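Local atomic coordinates of uncharacterized protein ygiD (Escherichia coli, PDB entry 2PW6), a protein that opens the catechol ring of DOPA in vitro between carbons 4 and 5 as a zinc-binding extradiol dioxygenase whose physiological substrate is unknown. Residues A203-Q208 with I251-E256; E212-V217 with Y240-W245. All blocks are in the same frame, centred on the assembly; numbering follows the deposited sequence.

Interaction 1 of 2, residues A203-Q208 with I251-E256; sequences ANLTWQ and ITIPVE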
# COMPACT_ATOMS: atom_id res chain seq x y z
N ALA A 203 26.87 -10.03 -9.69
CA ALA A 203 28.17 -10.17 -10.39
C ALA A 203 28.59 -8.87 -11.07
O ALA A 203 29.68 -8.79 -11.66
CB ALA A 203 28.11 -11.30 -11.43
N ASN A 204 27.74 -7.85 -11.00
CA ASN A 204 27.99 -6.63 -11.75
C ASN A 204 27.90 -5.36 -10.95
O ASN A 204 27.92 -4.28 -11.52
CB ASN A 204 27.09 -6.58 -12.96
CG ASN A 204 27.53 -7.52 -14.03
OD1 ASN A 204 28.54 -7.29 -14.70
ND2 ASN A 204 26.77 -8.61 -14.21
N LEU A 205 27.81 -5.50 -9.64
CA LEU A 205 27.73 -4.38 -8.70
C LEU A 205 28.93 -3.46 -8.85
O LEU A 205 28.80 -2.23 -8.85
CB LEU A 205 27.62 -4.89 -7.26
CG LEU A 205 26.31 -5.63 -6.96
CD1 LEU A 205 26.23 -6.10 -5.50
CD2 LEU A 205 25.11 -4.75 -7.34
N THR A 206 30.09 -4.10 -9.04
CA THR A 206 31.38 -3.44 -9.05
C THR A 206 31.86 -3.08 -10.45
O THR A 206 33.02 -2.71 -10.64
CB THR A 206 32.44 -4.31 -8.35
OG1 THR A 206 32.54 -5.57 -9.03
CG2 THR A 206 32.07 -4.59 -6.90
N TRP A 207 30.97 -3.18 -11.44
CA TRP A 207 31.32 -2.86 -12.83
C TRP A 207 31.71 -1.39 -13.00
O TRP A 207 31.05 -0.49 -12.48
CB TRP A 207 30.17 -3.19 -13.78
CG TRP A 207 30.54 -3.10 -15.24
CD1 TRP A 207 31.04 -4.12 -16.01
CD2 TRP A 207 30.44 -1.95 -16.12
NE1 TRP A 207 31.24 -3.68 -17.30
CE2 TRP A 207 30.90 -2.35 -17.39
CE3 TRP A 207 30.03 -0.61 -15.94
CZ2 TRP A 207 30.93 -1.48 -18.50
CZ3 TRP A 207 30.06 0.26 -17.04
CH2 TRP A 207 30.51 -0.18 -18.30
N GLN A 208 32.79 -1.15 -13.75
CA GLN A 208 33.28 0.20 -13.99
C GLN A 208 33.43 0.46 -15.48
O GLN A 208 33.87 -0.43 -16.22
CB GLN A 208 34.62 0.41 -13.31
CG GLN A 208 34.66 0.03 -11.83
CD GLN A 208 35.67 0.85 -11.06
OE1 GLN A 208 36.19 1.84 -11.57
NE2 GLN A 208 35.94 0.45 -9.82
N ILE A 251 31.92 -2.28 -1.67
CA ILE A 251 30.50 -2.57 -1.86
C ILE A 251 30.22 -3.87 -1.11
O ILE A 251 30.88 -4.88 -1.34
CB ILE A 251 30.11 -2.72 -3.36
CG1 ILE A 251 30.28 -1.40 -4.11
CG2 ILE A 251 28.68 -3.24 -3.50
CD1 ILE A 251 29.85 -1.46 -5.58
N THR A 252 29.24 -3.81 -0.22
CA THR A 252 28.86 -4.87 0.71
C THR A 252 27.46 -5.37 0.35
O THR A 252 26.68 -4.66 -0.30
CB THR A 252 28.78 -4.27 2.14
OG1 THR A 252 30.03 -3.64 2.46
CG2 THR A 252 28.46 -5.32 3.20
N ILE A 253 27.17 -6.61 0.77
CA ILE A 253 25.82 -7.18 0.72
C ILE A 253 25.43 -7.61 2.13
O ILE A 253 25.66 -8.75 2.50
CB ILE A 253 25.71 -8.36 -0.30
CG1 ILE A 253 25.86 -7.84 -1.74
CG2 ILE A 253 24.38 -9.10 -0.15
CD1 ILE A 253 26.32 -8.89 -2.74
N PRO A 254 24.84 -6.68 2.91
CA PRO A 254 24.43 -6.87 4.31
C PRO A 254 23.41 -7.99 4.52
O PRO A 254 23.30 -8.50 5.64
CB PRO A 254 23.79 -5.53 4.68
CG PRO A 254 23.43 -4.92 3.41
CD PRO A 254 24.50 -5.31 2.46
N VAL A 255 22.67 -8.34 3.47
CA VAL A 255 21.68 -9.40 3.53
C VAL A 255 21.15 -9.73 2.12
O VAL A 255 21.22 -8.88 1.22
CB VAL A 255 20.56 -9.08 4.56
CG1 VAL A 255 19.50 -8.14 3.97
CG2 VAL A 255 19.95 -10.36 5.17
N GLU A 256 20.73 -10.96 1.89
CA GLU A 256 20.29 -11.34 0.57
C GLU A 256 19.44 -12.55 0.72
O GLU A 256 19.38 -13.10 1.79
CB GLU A 256 21.46 -11.61 -0.35
CG GLU A 256 21.94 -13.03 -0.29
CD GLU A 256 23.16 -13.26 -1.11
OE1 GLU A 256 23.03 -13.59 -2.29
OE2 GLU A 256 24.26 -13.12 -0.57
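A backbone hydrogen bond of 3.2 Å from W207 N to N204 O closes a type I turn, and the two residues at its centre, L205 and T206, are the ones that meet I251 and I253. The turn presents the partner segment mainly with hydrocarbon. L205 and I251 share the greater part of the contact. The CG of L205 lies beside the backbone N (chi1 -66°) and the chain then runs fully extended (chi2 -179°), which carries L205 CD1 forward to I253, where it stands 3.9 Å from I253 CD1. The two side chains cross at roughly a right angle, so methyl meets methyl over a small patch. Nearer its root, L205 CB rests 4.2 Å from I251 CG2. I251 lies on strand 251-252, the outermost within this chain on its side of the mixed sheet at the heart of the LigB-type dioxygenase fold. I251 and I253 point to the loop and T252 away from it, while the T252 backbone bonds to Q269 of the neighbouring strand 268-270. V268 of that strand touches both L205 and I251 and so backs the apolar patch. I251 reaches across with its long branch, bringing CD1 to 3.5 Å from L205 O, a van der Waals contact of a methyl with a carbonyl. At the exposed margin T206 adds one methyl, its CG2 lying 4.1 Å from I251 CD1.

Interaction 2 of 2, residues E212-V217 with Y240-W245; sequences EQHPLV and YVLGAW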
# COMPACT_ATOMS: atom_id res chain seq x y z
N GLU A 212 26.38 4.00 -20.18
CA GLU A 212 25.64 3.41 -21.30
C GLU A 212 25.94 1.93 -21.53
O GLU A 212 25.11 1.21 -22.09
CB GLU A 212 25.94 4.19 -22.58
CG GLU A 212 25.46 5.64 -22.58
CD GLU A 212 23.93 5.77 -22.50
OE1 GLU A 212 23.36 5.51 -21.42
OE2 GLU A 212 23.31 6.17 -23.52
N GLN A 213 27.12 1.49 -21.12
CA GLN A 213 27.53 0.10 -21.26
C GLN A 213 27.48 -0.68 -19.93
O GLN A 213 27.95 -1.82 -19.87
CB GLN A 213 28.94 -0.01 -21.89
CG GLN A 213 29.38 1.09 -22.87
CD GLN A 213 28.63 1.09 -24.22
OE1 GLN A 213 27.87 0.16 -24.53
NE2 GLN A 213 28.86 2.13 -25.02
N HIS A 214 26.91 -0.10 -18.88
CA HIS A 214 26.80 -0.80 -17.58
C HIS A 214 25.74 -1.91 -17.68
O HIS A 214 24.60 -1.64 -18.04
CB HIS A 214 26.45 0.17 -16.44
CG HIS A 214 26.77 -0.32 -15.06
ND1 HIS A 214 26.32 -1.53 -14.57
CD2 HIS A 214 27.48 0.25 -14.06
CE1 HIS A 214 26.75 -1.69 -13.33
NE2 HIS A 214 27.45 -0.62 -12.99
N PRO A 215 26.13 -3.17 -17.37
CA PRO A 215 25.22 -4.33 -17.33
C PRO A 215 23.98 -4.11 -16.48
O PRO A 215 22.89 -4.51 -16.86
CB PRO A 215 26.09 -5.43 -16.70
CG PRO A 215 27.45 -5.10 -17.13
CD PRO A 215 27.51 -3.59 -17.05
N LEU A 216 24.15 -3.44 -15.34
CA LEU A 216 23.03 -3.18 -14.45
C LEU A 216 22.17 -2.01 -14.92
O LEU A 216 21.01 -1.88 -14.51
CB LEU A 216 23.51 -2.99 -13.02
CG LEU A 216 24.20 -4.22 -12.42
CD1 LEU A 216 24.32 -4.07 -10.91
CD2 LEU A 216 23.46 -5.51 -12.76
N VAL A 217 22.73 -1.19 -15.80
CA VAL A 217 21.96 -0.14 -16.44
C VAL A 217 21.19 -0.73 -17.61
O VAL A 217 20.05 -0.38 -17.85
CB VAL A 217 22.87 1.03 -16.91
CG1 VAL A 217 22.19 1.90 -17.97
CG2 VAL A 217 23.31 1.86 -15.71
N TYR A 240 20.24 4.38 -8.09
CA TYR A 240 20.47 5.57 -7.27
C TYR A 240 21.64 5.32 -6.34
O TYR A 240 22.54 6.16 -6.22
CB TYR A 240 19.20 5.98 -6.51
CG TYR A 240 18.18 6.64 -7.41
CD1 TYR A 240 17.42 5.89 -8.31
CD2 TYR A 240 17.98 8.04 -7.37
CE1 TYR A 240 16.47 6.51 -9.16
CE2 TYR A 240 17.04 8.66 -8.21
CZ TYR A 240 16.29 7.89 -9.10
OH TYR A 240 15.38 8.53 -9.93
N VAL A 241 21.66 4.15 -5.70
CA VAL A 241 22.75 3.74 -4.83
C VAL A 241 24.03 3.48 -5.63
O VAL A 241 25.08 4.04 -5.31
CB VAL A 241 22.37 2.50 -3.99
CG1 VAL A 241 23.58 1.95 -3.27
CG2 VAL A 241 21.24 2.84 -3.01
N LEU A 242 23.96 2.66 -6.68
CA LEU A 242 25.16 2.39 -7.48
C LEU A 242 25.76 3.63 -8.13
O LEU A 242 26.98 3.75 -8.24
CB LEU A 242 24.92 1.34 -8.56
CG LEU A 242 24.86 -0.14 -8.23
CD1 LEU A 242 24.94 -0.89 -9.56
CD2 LEU A 242 25.96 -0.60 -7.24
N GLY A 243 24.91 4.55 -8.58
CA GLY A 243 25.37 5.84 -9.13
C GLY A 243 26.31 6.58 -8.16
O GLY A 243 27.21 7.28 -8.60
N ALA A 244 26.10 6.38 -6.86
CA ALA A 244 26.83 7.02 -5.78
C ALA A 244 28.17 6.39 -5.38
O ALA A 244 28.89 6.91 -4.50
CB ALA A 244 25.92 7.15 -4.53
N TRP A 245 28.51 5.26 -6.02
CA TRP A 245 29.79 4.56 -5.77
C TRP A 245 30.95 5.29 -6.45
O TRP A 245 30.86 5.63 -7.64
CB TRP A 245 29.70 3.12 -6.28
CG TRP A 245 30.86 2.22 -5.94
CD1 TRP A 245 31.43 2.04 -4.71
CD2 TRP A 245 31.54 1.34 -6.84
NE1 TRP A 245 32.45 1.12 -4.79
CE2 TRP A 245 32.54 0.67 -6.08
CE3 TRP A 245 31.42 1.05 -8.20
CZ2 TRP A 245 33.42 -0.28 -6.66
CZ3 TRP A 245 32.30 0.11 -8.78
CH2 TRP A 245 33.28 -0.54 -8.00
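L216 and L242 meet methyl to methyl, and this single encounter carries most of the contact. L242 belongs to helix 236-243, which begins two residues after the zinc ligand H234 and packs beside the central sheet of this LigB-family fold; L216 comes from the irregular chain that follows helix 192-202. The two side chains cross at about a right angle, with L216 CD1 3.5 Å from L242 CD1, a tight approach that is shorter than usual for two methyl groups. L242 makes this reach by extending its chain (chi2 -167°), which sends CD1 outward from the helix. Around the pair the packing continues: L242 also rests on I270 of strand 268-270, and L216 on L205. On the helix side, L242 O accepts a hydrogen bond of 3.1 Å from W245 N.

The looser part lies to the side of H214. The ring is buried, yet its approach to the helix is slight, H214 CE1 standing 4.3 Å from L242 CD1 and meeting it obliquely. F153 of helix 149-159 packs against the same imidazole with ring planes at about 50°. Farther back along the loop, E212 and Q213 belong to a 3-10 segment that begins earlier in the chain; both are exposed to solvent and stay well clear of the helix, so the hydrophobic contact fades outward within a few residues. A bond inside its own segment also steadies the imidazole: L216 N donates to H214 ND1 at 3.0 Å, with an N-H...N angle of 149° and the donor almost in the ring plane.

How the interactions relate
Both interactions pin parts of one long loop, the chain between helices 192-202 and 225-228, to helix 236-243 and strand 251-252, which come consecutively later in the chain, and interaction 2 is nested within the chain closed by interaction 1. Their centres lie about 11 Å apart. Interaction 2 is fully buried and small, a leucine pair beside a helix; interaction 1 is larger but only partly buried, spreading several methyls along a sheet edge with an exposed threonine at its margin. Neither relies on polar bonds between its segments. They join directly where W207 packs on H214, with W207 CE3 3.3 Å from H214 CD2, and both rest in part on strand 268-270.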